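PDB 6X1L: WbbZ protein from Klebsiella pneumoniae subsp. pneumoniae NTUH-K2044, which is of unknown function but probably transfers pyruvyl groups to a polysaccharide. Local coordinates for residues F24-N29 with S40-F45; G31-G36 with R211-F216; G197-W200 with F204-R207. All coordinates share one frame; numbering follows the deposited sequence.

Contact 1: F24-N29 with S40-F45; sequences FVYKAN and SATYDF
T42 OG1 has two partners: it gives a hydrogen bond to the carbonyl of I38 one turn back in its own helix, and it accepts one from a water molecule 2.6 Å from T42 OG1. The same water lies 2.8 Å from Y26 OH, in the plane of that phenol ring, and so bridges strand and helix where no direct hydrogen bond joins the two segments. The methyl of T42 lies beside the bridge. T42 CG2 stands anti to the backbone N, which turns it toward the tyrosine, and it comes to 3.8 Å from Y26 OH and 3.9 Å from Y26 CE1. This is the packing of strand 23-27 against helix 33-48 within the beta-alpha-beta unit that ends in strand 53-55. The unit belongs to the larger of the two parallel sheets, consistent with one half of a GT-B-like fold. Y26 is the strand residue that reaches the helix. With CG anti to the backbone N (chi1 174°), the ring of Y26 is carried from the strand to the helix. There it meets Y43, whose OH sits at the ring edge, near the ring plane, 3.5 Å from Y26 CE2. Y43 CE1 follows at 3.7 Å from Y26 CE2. The pair is oblique, with ring planes inclined at 78° and centroids 5.7 Å apart. Y43 OH, at the Y26 edge, donates to the carbonyl of W200. Back on the strand, the amide N of A28 lies over one face of Y26, toward the rim, while K27 NZ curls over to the carbonyl O of the following residue, A28, at 2.6 Å and makes salt bridges with D198 and D201.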
ATOM      1  N   PHE A  24      11.582  19.006  18.722  1.00 67.01           N
ATOM      2  CA  PHE A  24      10.297  18.603  18.171  1.00 64.75           C
ATOM      3  C   PHE A  24       9.967  17.175  18.591  1.00 65.80           C
ATOM      4  O   PHE A  24      10.785  16.265  18.419  1.00 61.23           O
ATOM      5  CB  PHE A  24      10.304  18.703  16.644  1.00 64.24           C
ATOM      6  CG  PHE A  24      10.346  20.110  16.117  1.00 66.27           C
ATOM      7  CD1 PHE A  24      10.292  21.199  16.976  1.00 66.40           C
ATOM      8  CD2 PHE A  24      10.426  20.342  14.753  1.00 62.97           C
ATOM      9  CE1 PHE A  24      10.328  22.485  16.482  1.00 63.35           C
ATOM     10  CE2 PHE A  24      10.458  21.630  14.254  1.00 60.18           C
ATOM     11  CZ  PHE A  24      10.411  22.702  15.119  1.00 61.79           C
ATOM     12  N   VAL A  25       8.773  16.989  19.142  1.00 65.14           N
ATOM     13  CA  VAL A  25       8.197  15.672  19.387  1.00 62.72           C
ATOM     14  C   VAL A  25       7.027  15.536  18.425  1.00 64.90           C
ATOM     15  O   VAL A  25       6.035  16.267  18.541  1.00 58.96           O
ATOM     16  CB  VAL A  25       7.743  15.500  20.841  1.00 65.04           C
ATOM     17  CG1 VAL A  25       7.183  14.101  21.056  1.00 59.35           C
ATOM     18  CG2 VAL A  25       8.892  15.785  21.800  1.00 62.89           C
ATOM     19  N   TYR A  26       7.134  14.616  17.468  1.00 58.20           N
ATOM     20  CA  TYR A  26       6.217  14.567  16.336  1.00 57.92           C
ATOM     21  C   TYR A  26       5.270  13.382  16.456  1.00 57.45           C
ATOM     22  O   TYR A  26       5.706  12.249  16.685  1.00 60.20           O
ATOM     23  CB  TYR A  26       6.987  14.497  15.014  1.00 52.62           C
ATOM     24  CG  TYR A  26       6.105  14.289  13.800  1.00 54.92           C
ATOM     25  CD1 TYR A  26       5.253  15.290  13.359  1.00 58.99           C
ATOM     26  CD2 TYR A  26       6.131  13.090  13.090  1.00 61.44           C
ATOM     27  CE1 TYR A  26       4.446  15.109  12.252  1.00 61.52           C
ATOM     28  CE2 TYR A  26       5.329  12.899  11.979  1.00 61.15           C
ATOM     29  CZ  TYR A  26       4.489  13.913  11.564  1.00 64.12           C
ATOM     30  OH  TYR A  26       3.688  13.735  10.463  1.00 64.91           O
ATOM     31  N   LYS A  27       3.975  13.652  16.294  1.00 56.42           N
ATOM     32  CA  LYS A  27       2.943  12.623  16.213  1.00 57.72           C
ATOM     33  C   LYS A  27       2.255  12.753  14.862  1.00 57.85           C
ATOM     34  O   LYS A  27       1.562  13.747  14.608  1.00 52.45           O
ATOM     35  CB  LYS A  27       1.928  12.749  17.346  1.00 58.47           C
ATOM     36  CG  LYS A  27       0.861  11.657  17.307  1.00 61.32           C
ATOM     37  CD  LYS A  27       1.491  10.281  17.486  1.00 67.37           C
ATOM     38  CE  LYS A  27       0.508   9.150  17.183  1.00 69.72           C
ATOM     39  NZ  LYS A  27       0.203   9.033  15.726  1.00 65.16           N
ATOM     40  N   ALA A  28       2.445  11.758  14.001  1.00 56.39           N
ATOM     41  CA  ALA A  28       1.763  11.739  12.716  1.00 56.46           C
ATOM     42  C   ALA A  28       0.266  11.540  12.916  1.00 52.79           C
ATOM     43  O   ALA A  28      -0.165  10.777  13.784  1.00 59.29           O
ATOM     44  CB  ALA A  28       2.325  10.626  11.828  1.00 54.58           C
ATOM     45  N   ASN A  29      -0.519  12.230  12.110  1.00 53.21           N
ATOM     46  CA  ASN A  29      -1.965  12.057  12.147  1.00 55.38           C
ATOM     47  C   ASN A  29      -2.330  10.653  11.674  1.00 63.21           C
ATOM     48  O   ASN A  29      -1.880  10.234  10.603  1.00 58.84           O
ATOM     49  CB  ASN A  29      -2.634  13.102  11.256  1.00 59.99           C
ATOM     50  CG  ASN A  29      -4.145  13.099  11.379  1.00 67.03           C
ATOM     51  OD1 ASN A  29      -4.687  13.069  12.483  1.00 72.00           O
ATOM     52  ND2 ASN A  29      -4.834  13.126  10.241  1.00 54.16           N
ATOM     53  N   SER A  40       4.207  11.572   4.570  1.00 53.48           N
ATOM     54  CA  SER A  40       5.312  11.536   3.616  1.00 47.69           C
ATOM     55  C   SER A  40       5.832  12.941   3.336  1.00 41.47           C
ATOM     56  O   SER A  40       7.036  13.202   3.427  1.00 51.91           O
ATOM     57  CB  SER A  40       4.864  10.870   2.310  1.00 44.80           C
ATOM     58  OG  SER A  40       4.288   9.598   2.551  1.00 45.12           O
ATOM     59  N   ALA A  41       4.927  13.857   2.991  1.00 43.36           N
ATOM     60  CA  ALA A  41       5.317  15.236   2.709  1.00 48.25           C
ATOM     61  C   ALA A  41       5.900  15.928   3.934  1.00 46.95           C
ATOM     62  O   ALA A  41       6.793  16.772   3.803  1.00 45.17           O
ATOM     63  CB  ALA A  41       4.116  16.019   2.186  1.00 44.18           C
ATOM     64  N   THR A  42       5.412  15.592   5.128  1.00 49.97           N
ATOM     65  CA  THR A  42       5.991  16.167   6.337  1.00 47.95           C
ATOM     66  C   THR A  42       7.410  15.660   6.557  1.00 50.58           C
ATOM     67  O   THR A  42       8.291  16.422   6.971  1.00 51.43           O
ATOM     68  CB  THR A  42       5.108  15.851   7.543  1.00 55.06           C
ATOM     69  OG1 THR A  42       3.777  16.315   7.291  1.00 49.94           O
ATOM     70  CG2 THR A  42       5.639  16.546   8.789  1.00 64.79           C
ATOM     71  N   TYR A  43       7.661  14.378   6.269  1.00 43.63           N
ATOM     72  CA  TYR A  43       9.024  13.870   6.382  1.00 44.24           C
ATOM     73  C   TYR A  43       9.932  14.517   5.345  1.00 47.18           C
ATOM     74  O   TYR A  43      11.091  14.830   5.639  1.00 55.16           O
ATOM     75  CB  TYR A  43       9.029  12.343   6.257  1.00 46.52           C
ATOM     76  CG  TYR A  43       8.286  11.669   7.390  1.00 51.38           C
ATOM     77  CD1 TYR A  43       8.548  12.009   8.711  1.00 55.23           C
ATOM     78  CD2 TYR A  43       7.301  10.722   7.141  1.00 45.05           C
ATOM     79  CE1 TYR A  43       7.867  11.412   9.755  1.00 55.52           C
ATOM     80  CE2 TYR A  43       6.609  10.117   8.179  1.00 50.01           C
ATOM     81  CZ  TYR A  43       6.898  10.466   9.484  1.00 56.17           C
ATOM     82  OH  TYR A  43       6.215   9.869  10.519  1.00 54.59           O
ATOM     83  N   ASP A  44       9.424  14.728   4.127  1.00 45.49           N
ATOM     84  CA  ASP A  44      10.186  15.468   3.125  1.00 47.37           C
ATOM     85  C   ASP A  44      10.480  16.884   3.606  1.00 48.39           C
ATOM     86  O   ASP A  44      11.577  17.411   3.385  1.00 51.81           O
ATOM     87  CB  ASP A  44       9.414  15.505   1.805  1.00 47.31           C
ATOM     88  CG  ASP A  44       9.227  14.120   1.196  1.00 54.51           C
ATOM     89  OD1 ASP A  44       9.805  13.155   1.729  1.00 50.97           O
ATOM     90  OD2 ASP A  44       8.500  14.000   0.188  1.00 49.24           O
ATOM     91  N   PHE A  45       9.508  17.509   4.269  1.00 46.94           N
ATOM     92  CA  PHE A  45       9.686  18.874   4.757  1.00 48.05           C
ATOM     93  C   PHE A  45      10.746  18.941   5.853  1.00 59.12           C
ATOM     94  O   PHE A  45      11.579  19.855   5.861  1.00 61.04           O
ATOM     95  CB  PHE A  45       8.349  19.410   5.259  1.00 46.82           C
ATOM     96  CG  PHE A  45       8.454  20.728   5.980  1.00 49.75           C
ATOM     97  CD1 PHE A  45       8.487  21.915   5.276  1.00 60.40           C
ATOM     98  CD2 PHE A  45       8.513  20.772   7.361  1.00 52.69           C
ATOM     99  CE1 PHE A  45       8.580  23.128   5.938  1.00 65.39           C
ATOM    100  CE2 PHE A  45       8.614  21.978   8.023  1.00 58.71           C
ATOM    101  CZ  PHE A  45       8.644  23.157   7.313  1.00 63.05           C
TER
HETATM  102  O   HOH W   1       2.321  15.978   9.395  1.00 56.37           O

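Contact 2: G31-G36 with R211-F216; sequences GNAGDG and RCMINF
A capping box opens helix 33-48, and the first turn it shapes presents A33 to M213 of helix 203-218. The contact lies between the parts of the chain built round the two parallel sheets, an arrangement consistent with the GT-B-like clan of the family. N32 is the N-cap. Its OD1 accepts from the amide of G34, with N32 OD1 and G34 N 2.8 Å apart, a weak bond with an N-H...O angle of 125°. The reciprocal bond, from N32 N to D35 OD2, is also weak and longer, at 3.3 Å. Together the two bonds take the amides of G34 and N32. Just ahead, G31 has backbone angles that only glycine takes up readily. The meeting across the contact itself is apolar in the main. M213, modelled as selenomethionine, points from its helix toward A33. Its chain from CA to SE is extended (chi2 179°), which delivers the selenium to the capped turn; the rotation about CG-SE (chi3 77°) then turns the terminal methyl aside. V230 and L233 of helix 228-236 also pack on M213, so two other helices pack on it. Next along helix 203-218, C212 faces W195 of the second subunit. M213 SE rests 3.5 Å from A33 CB and equally 3.5 Å from A33 O, with the amide N of G34 a little farther, at 4.2 Å.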
ATOM      1  N   GLY A  31      -4.986   7.797  10.148  1.00 55.72           N
ATOM      2  CA  GLY A  31      -6.081   7.833   9.203  1.00 47.93           C
ATOM      3  C   GLY A  31      -5.786   6.955   8.004  1.00 52.19           C
ATOM      4  O   GLY A  31      -4.994   6.023   8.084  1.00 55.73           O
ATOM      5  N   ASN A  32      -6.445   7.281   6.893  1.00 48.72           N
ATOM      6  CA  ASN A  32      -6.346   6.476   5.684  1.00 50.29           C
ATOM      7  C   ASN A  32      -5.076   6.850   4.921  1.00 46.88           C
ATOM      8  O   ASN A  32      -4.212   7.577   5.419  1.00 49.55           O
ATOM      9  CB  ASN A  32      -7.617   6.619   4.845  1.00 46.04           C
ATOM     10  CG  ASN A  32      -7.888   8.046   4.396  1.00 53.50           C
ATOM     11  OD1 ASN A  32      -6.975   8.802   4.062  1.00 52.31           O
ATOM     12  ND2 ASN A  32      -9.160   8.412   4.369  1.00 50.92           N
ATOM     13  N   ALA A  33      -4.949   6.341   3.695  1.00 47.46           N
ATOM     14  CA  ALA A  33      -3.740   6.564   2.910  1.00 43.00           C
ATOM     15  C   ALA A  33      -3.564   8.021   2.509  1.00 45.50           C
ATOM     16  O   ALA A  33      -2.438   8.435   2.210  1.00 46.49           O
ATOM     17  CB  ALA A  33      -3.752   5.669   1.669  1.00 43.09           C
ATOM     18  N   GLY A  34      -4.647   8.802   2.479  1.00 51.38           N
ATOM     19  CA  GLY A  34      -4.499  10.242   2.354  1.00 48.43           C
ATOM     20  C   GLY A  34      -3.658  10.822   3.473  1.00 51.08           C
ATOM     21  O   GLY A  34      -2.796  11.673   3.244  1.00 54.03           O
ATOM     22  N   ASP A  35      -3.882  10.351   4.700  1.00 46.22           N
ATOM     23  CA  ASP A  35      -3.078  10.797   5.828  1.00 46.43           C
ATOM     24  C   ASP A  35      -1.642  10.299   5.749  1.00 52.37           C
ATOM     25  O   ASP A  35      -0.751  10.921   6.336  1.00 50.21           O
ATOM     26  CB  ASP A  35      -3.739  10.350   7.125  1.00 48.08           C
ATOM     27  CG  ASP A  35      -5.010  11.124   7.408  1.00 61.25           C
ATOM     28  OD1 ASP A  35      -4.915  12.352   7.610  1.00 60.06           O
ATOM     29  OD2 ASP A  35      -6.105  10.519   7.389  1.00 63.49           O
ATOM     30  N   GLY A  36      -1.397   9.199   5.035  1.00 42.45           N
ATOM     31  CA  GLY A  36      -0.028   8.803   4.768  1.00 45.93           C
ATOM     32  C   GLY A  36       0.679   9.742   3.815  1.00 43.35           C
ATOM     33  O   GLY A  36       1.900   9.904   3.891  1.00 44.18           O
ATOM     34  N   ARG A 211       3.694   6.024  -2.681  1.00 41.37           N
ATOM     35  CA  ARG A 211       4.107   5.539  -3.994  1.00 44.99           C
ATOM     36  C   ARG A 211       3.011   4.700  -4.638  1.00 42.03           C
ATOM     37  O   ARG A 211       2.720   4.859  -5.831  1.00 46.42           O
ATOM     38  CB  ARG A 211       5.403   4.737  -3.877  1.00 45.58           C
ATOM     39  CG  ARG A 211       6.624   5.609  -3.634  1.00 41.45           C
ATOM     40  CD  ARG A 211       7.934   4.828  -3.686  1.00 42.28           C
ATOM     41  NE  ARG A 211       9.070   5.725  -3.484  1.00 53.81           N
ATOM     42  CZ  ARG A 211       9.687   5.908  -2.319  1.00 55.73           C
ATOM     43  NH1 ARG A 211       9.297   5.237  -1.242  1.00 47.37           N
ATOM     44  NH2 ARG A 211      10.700   6.759  -2.231  1.00 53.13           N
ATOM     45  N   CYS A 212       2.378   3.816  -3.857  1.00 41.52           N
ATOM     46  CA  CYS A 212       1.288   2.995  -4.379  1.00 43.36           C
ATOM     47  C   CYS A 212       0.188   3.854  -4.990  1.00 46.53           C
ATOM     48  O   CYS A 212      -0.224   3.635  -6.134  1.00 45.98           O
ATOM     49  CB  CYS A 212       0.715   2.117  -3.269  1.00 42.79           C
ATOM     50  SG  CYS A 212       1.770   0.735  -2.786  1.00 44.73           S
HETATM   51  N   MSE A 213      -0.303   4.836  -4.240  1.00 43.89           N
HETATM   52  CA  MSE A 213      -1.377   5.688  -4.736  1.00 37.40           C
HETATM   53  C   MSE A 213      -0.943   6.419  -5.999  1.00 40.94           C
HETATM   54  O   MSE A 213      -1.698   6.512  -6.968  1.00 41.45           O
HETATM   55  CB  MSE A 213      -1.804   6.704  -3.670  1.00 39.57           C
HETATM   56  CG  MSE A 213      -2.352   6.086  -2.384  1.00 38.38           C
HETATM   57 SE   MSE A 213      -2.818   7.540  -1.131  0.67 55.32          SE
HETATM   58  CE  MSE A 213      -4.496   8.090  -1.943  1.00 52.28           C
ATOM     59  N   ILE A 214       0.286   6.936  -5.974  1.00 43.63           N
ATOM     60  CA  ILE A 214       0.823   7.643  -7.134  1.00 42.57           C
ATOM     61  C   ILE A 214       0.990   6.695  -8.317  1.00 43.22           C
ATOM     62  O   ILE A 214       0.628   7.034  -9.451  1.00 49.53           O
ATOM     63  CB  ILE A 214       2.146   8.339  -6.765  1.00 47.82           C
ATOM     64  CG1 ILE A 214       1.875   9.544  -5.859  1.00 48.74           C
ATOM     65  CG2 ILE A 214       2.908   8.755  -8.022  1.00 43.93           C
ATOM     66  CD1 ILE A 214       3.119  10.293  -5.454  1.00 48.04           C
ATOM     67  N   ASN A 215       1.542   5.494  -8.079  1.00 43.65           N
ATOM     68  CA  ASN A 215       1.666   4.509  -9.155  1.00 43.24           C
ATOM     69  C   ASN A 215       0.324   4.254  -9.820  1.00 49.90           C
ATOM     70  O   ASN A 215       0.237   4.163 -11.050  1.00 54.06           O
ATOM     71  CB  ASN A 215       2.226   3.189  -8.625  1.00 42.71           C
ATOM     72  CG  ASN A 215       3.669   3.288  -8.193  1.00 46.28           C
ATOM     73  OD1 ASN A 215       4.404   4.183  -8.611  1.00 52.78           O
ATOM     74  ND2 ASN A 215       4.086   2.354  -7.355  1.00 45.44           N
ATOM     75  N   PHE A 216      -0.733   4.118  -9.016  1.00 46.74           N
ATOM     76  CA  PHE A 216      -2.060   3.873  -9.566  1.00 44.67           C
ATOM     77  C   PHE A 216      -2.494   5.020 -10.466  1.00 50.61           C
ATOM     78  O   PHE A 216      -2.952   4.803 -11.594  1.00 45.44           O
ATOM     79  CB  PHE A 216      -3.061   3.669  -8.427  1.00 47.08           C
ATOM     80  CG  PHE A 216      -4.482   3.532  -8.889  1.00 53.27           C
ATOM     81  CD1 PHE A 216      -4.965   2.305  -9.326  1.00 50.20           C
ATOM     82  CD2 PHE A 216      -5.335   4.627  -8.896  1.00 50.95           C
ATOM     83  CE1 PHE A 216      -6.271   2.169  -9.755  1.00 51.47           C
ATOM     84  CE2 PHE A 216      -6.646   4.498  -9.329  1.00 56.01           C
ATOM     85  CZ  PHE A 216      -7.112   3.265  -9.757  1.00 59.86           C
TER

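Contact 3: G197-W200 with F204-R207; sequences GDYW and FLAR
W200 turns the benzo edge of its indole to the first turn of helix 203-218, with Y199 CB over the centre of one face, 4.0 Å above the indole plane. At that edge L205 O lies in the ring plane, 3.8 Å from W200 CZ3, while the backbone of A206 approaches obliquely, its CA 3.7 Å from W200 CE3. The methyl of A206 comes in beside it, with A206 CB 3.9 Å from W200 CE3. L205 CD2 lies on the Y199 side of the indole plane, A206 CB on the other. In L205, CG is anti to the backbone N (chi1 -180°), which sends the branch toward the loop until L205 CD2 reaches Y199 CB at 3.7 Å. The two side chains then diverge. The phenol ring of Y199 leads away to an edge-to-face meeting with W195 and to F216 of the second subunit, and L205 packs on C212 of that subunit as well. The segments thus join the loop before helix 203-218 to the helix itself, close to the subunit interface. No hydrogen bond crosses between them, so the contact rests on apolar and aromatic packing. The indole's polar end is satisfied elsewhere, NE1 donating to the carbonyl of G31, and this bond at one end with close packing at the other should leave W200 little freedom to swing.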
ATOM      1  N   GLY A 197      -5.161   3.456   9.384  1.00 51.56           N
ATOM      2  CA  GLY A 197      -4.918   3.275  10.804  1.00 49.43           C
ATOM      3  C   GLY A 197      -3.784   4.174  11.271  1.00 53.07           C
ATOM      4  O   GLY A 197      -3.399   5.118  10.584  1.00 51.33           O
ATOM      5  N   ASP A 198      -3.262   3.848  12.452  1.00 54.57           N
ATOM      6  CA  ASP A 198      -2.177   4.616  13.065  1.00 62.78           C
ATOM      7  C   ASP A 198      -0.820   4.070  12.617  1.00 55.80           C
ATOM      8  O   ASP A 198      -0.021   3.563  13.403  1.00 58.10           O
ATOM      9  CB  ASP A 198      -2.310   4.599  14.584  1.00 73.71           C
ATOM     10  CG  ASP A 198      -1.453   5.657  15.262  1.00 77.97           C
ATOM     11  OD1 ASP A 198      -0.991   6.588  14.570  1.00 75.38           O
ATOM     12  OD2 ASP A 198      -1.240   5.554  16.488  1.00 81.85           O
ATOM     13  N   TYR A 199      -0.570   4.188  11.314  1.00 50.04           N
ATOM     14  CA  TYR A 199       0.636   3.640  10.710  1.00 52.50           C
ATOM     15  C   TYR A 199       1.698   4.682  10.403  1.00 47.25           C
ATOM     16  O   TYR A 199       2.865   4.320  10.225  1.00 49.64           O
ATOM     17  CB  TYR A 199       0.292   2.915   9.402  1.00 52.68           C
ATOM     18  CG  TYR A 199      -0.671   1.764   9.561  1.00 52.15           C
ATOM     19  CD1 TYR A 199      -0.276   0.589  10.178  1.00 50.97           C
ATOM     20  CD2 TYR A 199      -1.973   1.850   9.083  1.00 51.37           C
ATOM     21  CE1 TYR A 199      -1.154  -0.474  10.325  1.00 59.92           C
ATOM     22  CE2 TYR A 199      -2.859   0.793   9.227  1.00 52.42           C
ATOM     23  CZ  TYR A 199      -2.441  -0.364   9.847  1.00 57.19           C
ATOM     24  OH  TYR A 199      -3.317  -1.416   9.993  1.00 66.54           O
ATOM     25  N   TRP A 200       1.334   5.958  10.351  1.00 51.83           N
ATOM     26  CA  TRP A 200       2.116   6.919   9.590  1.00 48.17           C
ATOM     27  C   TRP A 200       3.298   7.503  10.354  1.00 42.02           C
ATOM     28  O   TRP A 200       3.999   8.359   9.804  1.00 45.30           O
ATOM     29  CB  TRP A 200       1.180   8.008   9.073  1.00 47.52           C
ATOM     30  CG  TRP A 200      -0.008   7.381   8.399  1.00 53.81           C
ATOM     31  CD1 TRP A 200      -1.322   7.545   8.724  1.00 54.79           C
ATOM     32  CD2 TRP A 200       0.023   6.441   7.313  1.00 51.25           C
ATOM     33  NE1 TRP A 200      -2.114   6.788   7.891  1.00 46.43           N
ATOM     34  CE2 TRP A 200      -1.312   6.101   7.017  1.00 54.41           C
ATOM     35  CE3 TRP A 200       1.050   5.865   6.555  1.00 47.27           C
ATOM     36  CZ2 TRP A 200      -1.647   5.209   5.996  1.00 47.97           C
ATOM     37  CZ3 TRP A 200       0.717   4.979   5.542  1.00 48.56           C
ATOM     38  CH2 TRP A 200      -0.619   4.662   5.270  1.00 46.16           C
ATOM     39  N   PHE A 204       8.967   5.048   6.176  1.00 47.24           N
ATOM     40  CA  PHE A 204       9.044   4.169   5.014  1.00 51.36           C
ATOM     41  C   PHE A 204       7.656   3.708   4.589  1.00 46.05           C
ATOM     42  O   PHE A 204       7.302   3.771   3.405  1.00 45.13           O
ATOM     43  CB  PHE A 204       9.951   2.978   5.319  1.00 48.92           C
ATOM     44  CG  PHE A 204      11.402   3.344   5.420  1.00 55.05           C
ATOM     45  CD1 PHE A 204      12.220   3.302   4.300  1.00 55.58           C
ATOM     46  CD2 PHE A 204      11.948   3.736   6.632  1.00 53.60           C
ATOM     47  CE1 PHE A 204      13.557   3.639   4.388  1.00 61.07           C
ATOM     48  CE2 PHE A 204      13.285   4.078   6.729  1.00 55.45           C
ATOM     49  CZ  PHE A 204      14.091   4.030   5.606  1.00 62.88           C
ATOM     50  N   LEU A 205       6.847   3.267   5.554  1.00 46.20           N
ATOM     51  CA  LEU A 205       5.482   2.855   5.253  1.00 40.63           C
ATOM     52  C   LEU A 205       4.671   4.008   4.674  1.00 48.95           C
ATOM     53  O   LEU A 205       3.886   3.809   3.738  1.00 43.69           O
ATOM     54  CB  LEU A 205       4.824   2.293   6.514  1.00 47.78           C
ATOM     55  CG  LEU A 205       3.384   1.790   6.425  1.00 54.75           C
ATOM     56  CD1 LEU A 205       3.188   0.910   5.197  1.00 55.42           C
ATOM     57  CD2 LEU A 205       3.039   1.025   7.690  1.00 52.33           C
ATOM     58  N   ALA A 206       4.854   5.227   5.201  1.00 43.51           N
ATOM     59  CA  ALA A 206       4.131   6.368   4.647  1.00 34.79           C
ATOM     60  C   ALA A 206       4.553   6.636   3.209  1.00 37.73           C
ATOM     61  O   ALA A 206       3.708   6.864   2.336  1.00 38.72           O
ATOM     62  CB  ALA A 206       4.346   7.624   5.514  1.00 37.86           C
ATOM     63  N   ARG A 207       5.859   6.634   2.942  1.00 35.15           N
ATOM     64  CA  ARG A 207       6.314   6.968   1.594  1.00 37.38           C
ATOM     65  C   ARG A 207       5.954   5.873   0.592  1.00 42.75           C
ATOM     66  O   ARG A 207       5.587   6.166  -0.553  1.00 41.61           O
ATOM     67  CB  ARG A 207       7.819   7.231   1.596  1.00 41.38           C
ATOM     68  CG  ARG A 207       8.183   8.598   2.201  1.00 41.06           C
ATOM     69  CD  ARG A 207       9.530   9.075   1.685  1.00 53.32           C
ATOM     70  NE  ARG A 207       9.923  10.373   2.235  1.00 51.79           N
ATOM     71  CZ  ARG A 207      10.716  10.519   3.291  1.00 49.04           C
ATOM     72  NH1 ARG A 207      11.193   9.450   3.911  1.00 42.37           N
ATOM     73  NH2 ARG A 207      11.041  11.732   3.724  1.00 52.62           N
TER

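How the contacts relate
From the N terminus, contact 1 is the first to close: strand 23-27 leads through a short loop into helix 33-48, which folds back against it. Before that loop is complete, contact 2 opens at 31-36, so the two cross, sharing helix 33-48; contact 2 closes only at 211-216, after 174 residues, and ties helix 33-48, on the larger sheet, to helix 203-218, on the smaller. Contact 3 is nested inside that span, a tight turn of the chain into helix 203-218, which it shares with contact 2. Contacts 1 and 3 lie in series yet meet through the D44-R207 salt bridge. A probable hydrogen bond from G197 N to G31 O joins contacts 2 and 3, and both touch the second subunit.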